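Local coordinates for protein hypothetical hydrolase (Bacteroides thetaiotaomicron, PDB 3TC9) that is of unknown function but probably serves as an auxiliary nutrient-binding protein, built from an immunoglobulin-like domain and a six-bladed beta-propeller, at residues B[153-158]-B[179-184]; B[159-164]-B[172-177]; B[138-143]-B[416-421]. One frame throughout, in Å; residues are numbered along the deposited sequence.

Contact 1 (B[153-158]-B[179-184]); sequences YLVGEQ and SKVRTI. With EDO (1,2-ethanediol), chain U; PO4 (phosphate ion), chain Q.
Val155 lays its CG1 methyl against the side chain of Ile184, where two successive sheets pack together. Val155 CG1 lies 3.4 Å from Ile184 CG1, tighter than usual for two carbons, and the side chains slide past each other in opposite directions. The same methyl, anti to the carbonyl carbon (chi1 -69°), serves a second partner: Val155 CG1 is 3.6 Å from Val181 CG1, and these two side chains cross at about a right angle. CG2 of Val155 lies between Ile184 CG1 and the backbone, 3.9 Å from Arg182 O. Ile195 of strand 192-197 touches all three apolar residues.

Further along, the backbones meet in a single antiparallel hydrogen-bonded pair, Glu157 with Val181. Val181 N donates to Glu157 O at 3.0 Å, from 45° above the carbonyl plane. The return bond, Glu157 N to Val181 O, is weak at 3.2 Å. The side chains of Glu157 and Lys180 lie side by side and point the same way, CG to CG at 4.0 Å. Glu157 OE1 makes a salt bridge with Arg418. Its OE2 is 4.4 Å from Arg182 NE but well out of the guanidinium plane, so only the charges would be felt. The guanidinium of Arg182 has stronger partners in Asp198 and Glu272, and NE gives a weak hydrogen bond to a bound ethanediol. Gln158 NE2 donates to O2 of a phosphate at 3.0 Å.

The two strands are close to antiparallel, at 160°, yet they belong to different, successive blades. The Glu157-Val181 bridge is a feature of this structure. The packing of apolar side chains between adjacent blades is characteristic of a beta-propeller.

Contact 2 (B[159-164]-B[172-177]); sequences HPTRLI and STVYSG. With PO4 (phosphate ion), chain Q.
The guanidinium of Arg162 has Ser172 O at its edge, in plane, while Thr173 OG1 approaches it obliquely. Arg162 NE is 3.6 Å from Thr173 OG1. The bend of the arginine chain at chi3 (68°) places NE there. Arg162 NH2 pairs with Asp127 and also bonds to Lys126 O, and Asp127 in turn accepts a hydrogen bond from Thr173 OG1. An alanine at Arg162 would probably leave Asp127 without its charged mate and open a gap beside Thr173. The other flat group, the His159 ring, has a phosphate at its edge, and its NE2 donates to phosphate O3 at 2.7 Å.

The segments form the outer hairpin of a propeller blade, carrying a classic beta bulge. Val174 and Tyr175 both face Thr161. Thr161 N donates to Tyr175 O at 2.9 Å. Val174 N gives Thr161 O a bond of 2.8 Å, and Tyr175 N adds a weak one of 3.4 Å. Beyond the bulge, Leu163 and Ser172 bond in both directions through their backbones. Leu163 CB meets Val174 CG2 at 3.9 Å. Near the other end, Pro160 CB rests on Thr173 CG2 at 3.6 Å. A water donates to Tyr175 O and bonds weakly to Thr161 OG1.

Contact 3 (B[138-143]-B[416-421]); sequences GAVWLS and GDRENR. With PO4 (phosphate ion), chain Q; EDO (1,2-ethanediol), chain U.
Gly416 presents its CA to Ala139 O at 3.4 Å, in a nearly straight CA-H...O contact (169° at the hydrogen). A side chain at Gly416 would collide with that oxygen. Leu142 CD1 packs on Gly416 N at 3.8 Å. A water takes a hydrogen bond from Ala139 N and gives a weak one to Gly416 O.

Asp417 turns away from the contact. Its OD2 receives Asn420 ND2 at 2.7 Å, from above the carboxylate plane, and also pairs with Arg424.

Arg418 has CG anti to the backbone N (chi1 -172°) and a bend at chi2 (59°), and its guanidinium comes back to 138-143. Gly138 CA lies 3.9 Å above one guanidinium face, offset toward the rim. The side chains of Val140 and Arg418 run side by side, with Val140 CG1 at 3.5 Å from Arg418 NH1. That NH1 is shared by Glu157 and Glu402. On the edge, NE and NH2 donate to phosphate O3, NH2 at 3.0 Å.

Glu419 OE2 bonds to His400 ND1, and its OE1 has a long charge pairing with Arg421. Arg421 reaches the same phosphate with two donors, NH1 to O3 and NH2 to O1, the latter at 2.8 Å.

Strand 141-145 is an edge strand of its blade, beside strand 151-156. Strand 412-417 sits between 401-407 and 422-428 in the last blade, whose strand 401-407 touches Val140 and Leu142 through Glu402 and Val405.

In the fold
All three contacts meet in the blade made by strands 141-145 to 170-175. Contact 2 holds its outer hairpin, contact 1 joins it to the following blade, and contact 3 joins it to the last one. Contacts 1 and 2 have centres about 9 Å apart and are tied by a backbone hydrogen bond, Leu154 O with Arg162 N at 3.0 Å. Contacts 1 and 3, about 10 Å apart between centres, are tied by another, Val140 N with Val155 O at 2.9 Å. One phosphate, probably from the crystallisation liquor, collects Gln158, His159, Arg418 and Arg421 from the three contacts. Contacts 1 and 3 also share an ethanediol, again probably from the liquor, bonded through Arg182 and Val140.

Contact 1 (B[153-158]-B[179-184])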
loop_
_atom_site.group_PDB
_atom_site.type_symbol
_atom_site.label_atom_id
_atom_site.label_comp_id
_atom_site.label_asym_id
_atom_site.label_seq_id
_atom_site.Cartn_x
_atom_site.Cartn_y
_atom_site.Cartn_z
ATOM N N TYR B 153 -20.190 5.830 12.620
ATOM C CA TYR B 153 -21.015 5.730 13.822
ATOM C C TYR B 153 -20.150 5.527 15.052
ATOM O O TYR B 153 -19.047 4.956 14.968
ATOM C CB TYR B 153 -22.044 4.590 13.693
ATOM C CG TYR B 153 -23.129 4.895 12.685
ATOM C CD1 TYR B 153 -24.271 5.597 13.055
ATOM C CD2 TYR B 153 -22.993 4.524 11.350
ATOM C CE1 TYR B 153 -25.257 5.918 12.124
ATOM C CE2 TYR B 153 -23.984 4.815 10.416
ATOM C CZ TYR B 153 -25.122 5.503 10.811
ATOM O OH TYR B 153 -26.102 5.800 9.899
ATOM N N LEU B 154 -20.663 5.984 16.198
ATOM C CA LEU B 154 -20.002 5.850 17.495
ATOM C C LEU B 154 -21.045 5.568 18.576
ATOM O O LEU B 154 -22.178 6.037 18.467
ATOM C CB LEU B 154 -19.143 7.099 17.849
ATOM C CG LEU B 154 -19.853 8.463 18.119
ATOM C CD1 LEU B 154 -20.273 8.619 19.604
ATOM C CD2 LEU B 154 -18.930 9.617 17.811
ATOM N N VAL B 155 -20.658 4.834 19.628
ATOM C CA VAL B 155 -21.486 4.567 20.802
ATOM C C VAL B 155 -20.710 5.146 21.974
ATOM O O VAL B 155 -19.489 5.184 21.919
ATOM C CB VAL B 155 -21.919 3.087 21.006
ATOM C CG1 VAL B 155 -22.911 2.654 19.933
ATOM C CG2 VAL B 155 -20.729 2.133 21.081
ATOM N N GLY B 156 -21.408 5.624 22.995
ATOM C CA GLY B 156 -20.762 6.317 24.100
ATOM C C GLY B 156 -21.145 5.908 25.495
ATOM O O GLY B 156 -21.204 6.773 26.372
ATOM N N GLU B 157 -21.344 4.588 25.732
ATOM C CA GLU B 157 -21.747 4.004 27.022
ATOM C C GLU B 157 -23.089 4.614 27.440
ATOM O O GLU B 157 -24.090 4.345 26.770
ATOM C CB GLU B 157 -20.659 4.141 28.110
ATOM C CG GLU B 157 -19.616 3.034 28.055
ATOM C CD GLU B 157 -18.350 3.194 28.881
ATOM O OE1 GLU B 157 -18.250 4.160 29.676
ATOM O OE2 GLU B 157 -17.453 2.329 28.734
ATOM N N GLN B 158 -23.103 5.473 28.474
ATOM C CA GLN B 158 -24.329 6.130 28.918
ATOM C C GLN B 158 -24.737 7.265 27.954
ATOM O O GLN B 158 -25.908 7.640 27.933
ATOM C CB GLN B 158 -24.200 6.647 30.370
ATOM C CG GLN B 158 -23.286 7.861 30.573
ATOM C CD GLN B 158 -21.884 7.508 31.001
ATOM O OE1 GLN B 158 -21.304 6.481 30.629
ATOM N NE2 GLN B 158 -21.284 8.398 31.752
ATOM N N SER B 179 -28.446 2.629 28.926
ATOM C CA SER B 179 -27.596 2.786 30.112
ATOM C C SER B 179 -26.094 2.629 29.880
ATOM O O SER B 179 -25.333 3.389 30.489
ATOM C CB SER B 179 -28.020 1.809 31.202
ATOM O OG SER B 179 -27.896 0.466 30.772
ATOM N N LYS B 180 -25.651 1.606 29.095
ATOM C CA LYS B 180 -24.215 1.377 28.884
ATOM C C LYS B 180 -23.937 0.643 27.551
ATOM O O LYS B 180 -23.659 -0.556 27.549
ATOM C CB LYS B 180 -23.627 0.604 30.078
ATOM C CG LYS B 180 -22.114 0.716 30.238
ATOM C CD LYS B 180 -21.660 -0.178 31.392
ATOM C CE LYS B 180 -20.189 -0.070 31.682
ATOM N NZ LYS B 180 -19.694 -1.242 32.458
ATOM N N VAL B 181 -23.985 1.384 26.423
ATOM C CA VAL B 181 -23.739 0.831 25.090
ATOM C C VAL B 181 -22.221 0.587 24.880
ATOM O O VAL B 181 -21.424 1.519 24.966
ATOM C CB VAL B 181 -24.331 1.683 23.968
ATOM C CG1 VAL B 181 -24.380 0.878 22.680
ATOM C CG2 VAL B 181 -25.717 2.188 24.347
ATOM N N ARG B 182 -21.849 -0.663 24.563
ATOM C CA ARG B 182 -20.459 -1.083 24.480
ATOM C C ARG B 182 -19.896 -1.194 23.076
ATOM O O ARG B 182 -18.757 -0.796 22.851
ATOM C CB ARG B 182 -20.293 -2.447 25.188
ATOM C CG ARG B 182 -20.646 -2.448 26.679
ATOM C CD ARG B 182 -19.806 -1.464 27.490
ATOM N NE ARG B 182 -18.375 -1.732 27.357
ATOM C CZ ARG B 182 -17.665 -2.468 28.211
ATOM N NH1 ARG B 182 -18.239 -2.986 29.291
ATOM N NH2 ARG B 182 -16.372 -2.661 28.009
ATOM N N THR B 183 -20.642 -1.804 22.154
ATOM C CA THR B 183 -20.154 -2.045 20.805
ATOM C C THR B 183 -21.213 -1.802 19.757
ATOM O O THR B 183 -22.396 -1.656 20.068
ATOM C CB THR B 183 -19.608 -3.523 20.641
ATOM O OG1 THR B 183 -20.638 -4.493 20.867
ATOM C CG2 THR B 183 -18.372 -3.829 21.488
ATOM N N ILE B 184 -20.729 -1.784 18.493
ATOM C CA ILE B 184 -21.436 -1.689 17.222
ATOM C C ILE B 184 -20.890 -2.739 16.306
ATOM O O ILE B 184 -19.666 -2.821 16.108
ATOM C CB ILE B 184 -21.316 -0.306 16.496
ATOM C CG1 ILE B 184 -21.428 0.893 17.404
ATOM C CG2 ILE B 184 -22.223 -0.206 15.235
ATOM C CD1 ILE B 184 -20.443 1.971 17.038
HETATM C C1 EDO U . -15.960 -0.514 25.277
HETATM O O1 EDO U . -16.893 -1.182 24.438
HETATM C C2 EDO U . -14.622 -0.565 24.558
HETATM O O2 EDO U . -14.163 0.760 24.276
HETATM P P PO4 Q . -18.437 10.703 31.941
HETATM O O1 PO4 Q . -16.990 11.255 32.218
HETATM O O2 PO4 Q . -18.619 9.338 32.711
HETATM O O3 PO4 Q . -18.661 10.502 30.414
HETATM O O4 PO4 Q . -19.564 11.698 32.407
#

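Contact 2 (B[159-164]-B[172-177])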
loop_
_atom_site.group_PDB
_atom_site.type_symbol
_atom_site.label_atom_id
_atom_site.label_comp_id
_atom_site.label_asym_id
_atom_site.label_seq_id
_atom_site.Cartn_x
_atom_site.Cartn_y
_atom_site.Cartn_z
ATOM N N HIS B 159 -23.769 7.790 27.156
ATOM C CA HIS B 159 -23.988 8.893 26.228
ATOM C C HIS B 159 -24.614 8.388 24.922
ATOM O O HIS B 159 -24.549 7.188 24.667
ATOM C CB HIS B 159 -22.677 9.649 25.989
ATOM C CG HIS B 159 -22.103 10.214 27.243
ATOM N ND1 HIS B 159 -22.614 11.363 27.818
ATOM C CD2 HIS B 159 -21.099 9.746 28.018
ATOM C CE1 HIS B 159 -21.897 11.568 28.910
ATOM N NE2 HIS B 159 -20.973 10.623 29.071
ATOM N N PRO B 160 -25.252 9.260 24.104
ATOM C CA PRO B 160 -25.939 8.760 22.905
ATOM C C PRO B 160 -25.066 8.164 21.801
ATOM O O PRO B 160 -23.866 8.427 21.708
ATOM C CB PRO B 160 -26.630 10.013 22.353
ATOM C CG PRO B 160 -26.663 10.980 23.461
ATOM C CD PRO B 160 -25.445 10.719 24.248
ATOM N N THR B 161 -25.720 7.353 20.945
ATOM C CA THR B 161 -25.190 6.784 19.721
ATOM C C THR B 161 -25.249 7.920 18.729
ATOM O O THR B 161 -26.294 8.562 18.586
ATOM C CB THR B 161 -25.970 5.538 19.323
ATOM O OG1 THR B 161 -25.843 4.599 20.397
ATOM C CG2 THR B 161 -25.457 4.920 18.018
ATOM N N ARG B 162 -24.113 8.247 18.120
ATOM C CA ARG B 162 -24.081 9.403 17.251
ATOM C C ARG B 162 -23.501 9.064 15.881
ATOM O O ARG B 162 -22.966 7.972 15.678
ATOM C CB ARG B 162 -23.304 10.535 17.944
ATOM C CG ARG B 162 -23.989 10.957 19.255
ATOM C CD ARG B 162 -23.417 12.207 19.850
ATOM N NE ARG B 162 -23.718 13.369 19.026
ATOM C CZ ARG B 162 -23.401 14.617 19.352
ATOM N NH1 ARG B 162 -22.759 14.873 20.485
ATOM N NH2 ARG B 162 -23.725 15.618 18.549
ATOM N N LEU B 163 -23.670 10.003 14.919
ATOM C CA LEU B 163 -23.190 9.846 13.555
ATOM C C LEU B 163 -22.310 11.025 13.149
ATOM O O LEU B 163 -22.701 12.178 13.317
ATOM C CB LEU B 163 -24.394 9.700 12.590
ATOM C CG LEU B 163 -24.118 9.814 11.097
ATOM C CD1 LEU B 163 -23.262 8.648 10.599
ATOM C CD2 LEU B 163 -25.401 9.972 10.305
ATOM N N ILE B 164 -21.122 10.713 12.611
ATOM C CA ILE B 164 -20.170 11.655 12.017
ATOM C C ILE B 164 -20.318 11.469 10.517
ATOM O O ILE B 164 -19.916 10.425 9.981
ATOM C CB ILE B 164 -18.706 11.458 12.518
ATOM C CG1 ILE B 164 -18.559 11.785 14.036
ATOM C CG2 ILE B 164 -17.710 12.259 11.667
ATOM C CD1 ILE B 164 -17.370 11.081 14.699
ATOM N N SER B 172 -24.683 14.186 14.275
ATOM C CA SER B 172 -26.072 14.015 14.719
ATOM C C SER B 172 -26.228 12.889 15.714
ATOM O O SER B 172 -25.343 12.057 15.849
ATOM C CB SER B 172 -26.983 13.759 13.523
ATOM O OG SER B 172 -26.457 12.760 12.664
ATOM N N THR B 173 -27.354 12.866 16.421
ATOM C CA THR B 173 -27.661 11.826 17.402
ATOM C C THR B 173 -28.575 10.808 16.717
ATOM O O THR B 173 -29.567 11.191 16.088
ATOM C CB THR B 173 -28.263 12.473 18.659
ATOM O OG1 THR B 173 -27.301 13.393 19.175
ATOM C CG2 THR B 173 -28.616 11.460 19.743
ATOM N N VAL B 174 -28.238 9.523 16.836
ATOM C CA VAL B 174 -28.982 8.431 16.215
ATOM C C VAL B 174 -29.958 7.811 17.236
ATOM O O VAL B 174 -31.116 7.579 16.888
ATOM C CB VAL B 174 -27.976 7.406 15.619
ATOM C CG1 VAL B 174 -28.596 6.031 15.407
ATOM C CG2 VAL B 174 -27.372 7.938 14.319
ATOM N N TYR B 175 -29.508 7.562 18.483
ATOM C CA TYR B 175 -30.353 6.968 19.519
ATOM C C TYR B 175 -29.831 7.296 20.923
ATOM O O TYR B 175 -28.635 7.181 21.169
ATOM C CB TYR B 175 -30.455 5.443 19.323
ATOM C CG TYR B 175 -31.616 4.841 20.079
ATOM C CD1 TYR B 175 -32.886 4.778 19.514
ATOM C CD2 TYR B 175 -31.457 4.367 21.378
ATOM C CE1 TYR B 175 -33.966 4.248 20.217
ATOM C CE2 TYR B 175 -32.530 3.845 22.094
ATOM C CZ TYR B 175 -33.784 3.775 21.506
ATOM O OH TYR B 175 -34.834 3.232 22.214
ATOM N N SER B 176 -30.733 7.691 21.839
ATOM C CA SER B 176 -30.421 8.043 23.228
ATOM C C SER B 176 -31.216 7.169 24.207
ATOM O O SER B 176 -32.230 6.590 23.824
ATOM C CB SER B 176 -30.755 9.511 23.495
ATOM O OG SER B 176 -30.283 10.380 22.481
ATOM N N GLY B 177 -30.763 7.088 25.457
ATOM C CA GLY B 177 -31.489 6.362 26.492
ATOM C C GLY B 177 -30.928 5.080 27.061
ATOM O O GLY B 177 -31.291 4.737 28.186
HETATM P P PO4 Q . -18.437 10.703 31.941
HETATM O O1 PO4 Q . -16.990 11.255 32.218
HETATM O O2 PO4 Q . -18.619 9.338 32.711
HETATM O O3 PO4 Q . -18.661 10.502 30.414
HETATM O O4 PO4 Q . -19.564 11.698 32.407
HETATM O O HOH W 1 -27.848 5.323 22.935
#

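Contact 3 (B[138-143]-B[416-421])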
loop_
_atom_site.group_PDB
_atom_site.type_symbol
_atom_site.label_atom_id
_atom_site.label_comp_id
_atom_site.label_asym_id
_atom_site.label_seq_id
_atom_site.Cartn_x
_atom_site.Cartn_y
_atom_site.Cartn_z
ATOM N N GLY B 138 -18.901 10.595 25.077
ATOM C CA GLY B 138 -18.207 9.326 24.950
ATOM C C GLY B 138 -18.203 8.819 23.520
ATOM O O GLY B 138 -19.149 9.054 22.771
ATOM N N ALA B 139 -17.103 8.165 23.125
ATOM C CA ALA B 139 -16.910 7.509 21.827
ATOM C C ALA B 139 -16.071 6.276 22.098
ATOM O O ALA B 139 -14.858 6.265 21.858
ATOM C CB ALA B 139 -16.255 8.453 20.824
ATOM N N VAL B 140 -16.724 5.260 22.709
ATOM C CA VAL B 140 -16.079 4.021 23.186
ATOM C C VAL B 140 -15.902 2.994 22.063
ATOM O O VAL B 140 -15.082 2.084 22.187
ATOM C CB VAL B 140 -16.808 3.403 24.407
ATOM C CG1 VAL B 140 -16.957 4.425 25.530
ATOM C CG2 VAL B 140 -18.169 2.780 24.040
ATOM N N TRP B 141 -16.666 3.143 20.973
ATOM C CA TRP B 141 -16.601 2.211 19.859
ATOM C C TRP B 141 -16.914 2.971 18.609
ATOM O O TRP B 141 -17.903 3.699 18.577
ATOM C CB TRP B 141 -17.571 1.028 20.071
ATOM C CG TRP B 141 -17.182 -0.204 19.326
ATOM C CD1 TRP B 141 -17.584 -0.572 18.076
ATOM C CD2 TRP B 141 -16.285 -1.234 19.784
ATOM N NE1 TRP B 141 -17.015 -1.784 17.734
ATOM C CE2 TRP B 141 -16.235 -2.221 18.775
ATOM C CE3 TRP B 141 -15.586 -1.458 20.991
ATOM C CZ2 TRP B 141 -15.467 -3.379 18.905
ATOM C CZ3 TRP B 141 -14.834 -2.613 21.124
ATOM C CH2 TRP B 141 -14.779 -3.560 20.089
ATOM N N LEU B 142 -16.012 2.893 17.622
ATOM C CA LEU B 142 -16.155 3.607 16.354
ATOM C C LEU B 142 -16.329 2.583 15.235
ATOM O O LEU B 142 -15.604 1.583 15.216
ATOM C CB LEU B 142 -14.933 4.516 16.106
ATOM C CG LEU B 142 -14.839 5.765 16.984
ATOM C CD1 LEU B 142 -13.425 6.324 17.015
ATOM C CD2 LEU B 142 -15.740 6.848 16.467
ATOM N N SER B 143 -17.322 2.802 14.334
ATOM C CA SER B 143 -17.623 1.865 13.246
ATOM C C SER B 143 -18.213 2.572 12.036
ATOM O O SER B 143 -19.236 3.265 12.144
ATOM C CB SER B 143 -18.589 0.788 13.733
ATOM O OG SER B 143 -18.981 -0.079 12.686
ATOM N N GLY B 416 -11.466 7.892 19.914
ATOM C CA GLY B 416 -12.401 8.384 20.920
ATOM C C GLY B 416 -11.636 8.638 22.210
ATOM O O GLY B 416 -11.390 7.714 22.991
ATOM N N ASP B 417 -11.195 9.879 22.402
ATOM C CA ASP B 417 -10.385 10.318 23.563
ATOM C C ASP B 417 -11.325 10.799 24.647
ATOM O O ASP B 417 -11.677 11.978 24.664
ATOM C CB ASP B 417 -9.425 11.431 23.110
ATOM C CG ASP B 417 -8.274 11.713 24.044
ATOM O OD1 ASP B 417 -8.087 10.932 25.013
ATOM O OD2 ASP B 417 -7.549 12.711 23.800
ATOM N N ARG B 418 -11.749 9.870 25.539
ATOM C CA ARG B 418 -12.802 10.055 26.530
ATOM C C ARG B 418 -12.747 11.375 27.311
ATOM O O ARG B 418 -13.653 12.174 27.122
ATOM C CB ARG B 418 -12.922 8.862 27.498
ATOM C CG ARG B 418 -14.134 8.904 28.448
ATOM C CD ARG B 418 -15.448 8.942 27.688
ATOM N NE ARG B 418 -16.634 8.810 28.538
ATOM C CZ ARG B 418 -17.266 7.666 28.782
ATOM N NH1 ARG B 418 -16.792 6.523 28.303
ATOM N NH2 ARG B 418 -18.369 7.654 29.521
ATOM N N GLU B 419 -11.741 11.602 28.177
ATOM C CA GLU B 419 -11.721 12.784 29.051
ATOM C C GLU B 419 -11.478 14.087 28.316
ATOM O O GLU B 419 -11.749 15.159 28.875
ATOM C CB GLU B 419 -10.704 12.645 30.210
ATOM C CG GLU B 419 -10.744 11.317 30.984
ATOM C CD GLU B 419 -12.075 10.711 31.408
ATOM O OE1 GLU B 419 -13.040 11.475 31.646
ATOM O OE2 GLU B 419 -12.128 9.468 31.572
ATOM N N ASN B 420 -10.973 14.018 27.075
ATOM C CA ASN B 420 -10.739 15.220 26.300
ATOM C C ASN B 420 -12.000 15.599 25.482
ATOM O O ASN B 420 -12.036 16.685 24.909
ATOM C CB ASN B 420 -9.499 15.049 25.439
ATOM C CG ASN B 420 -8.281 15.045 26.303
ATOM O OD1 ASN B 420 -8.222 15.719 27.339
ATOM N ND2 ASN B 420 -7.315 14.239 25.954
ATOM N N ARG B 421 -13.038 14.721 25.469
ATOM C CA ARG B 421 -14.347 14.925 24.830
ATOM C C ARG B 421 -14.203 15.247 23.338
ATOM O O ARG B 421 -15.020 15.966 22.750
ATOM C CB ARG B 421 -15.164 16.052 25.534
ATOM C CG ARG B 421 -15.162 16.005 27.055
ATOM C CD ARG B 421 -15.929 14.829 27.553
ATOM N NE ARG B 421 -15.842 14.703 28.997
ATOM C CZ ARG B 421 -16.277 13.656 29.678
ATOM N NH1 ARG B 421 -16.849 12.635 29.050
ATOM N NH2 ARG B 421 -16.134 13.611 30.988
HETATM P P PO4 Q . -18.437 10.703 31.941
HETATM O O1 PO4 Q . -16.990 11.255 32.218
HETATM O O2 PO4 Q . -18.619 9.338 32.711
HETATM O O3 PO4 Q . -18.661 10.502 30.414
HETATM O O4 PO4 Q . -19.564 11.698 32.407
HETATM C C1 EDO U . -15.960 -0.514 25.277
HETATM O O1 EDO U . -16.893 -1.182 24.438
HETATM C C2 EDO U . -14.622 -0.565 24.558
HETATM O O2 EDO U . -14.163 0.760 24.276
HETATM O O HOH W 2 -14.353 7.850 24.513
#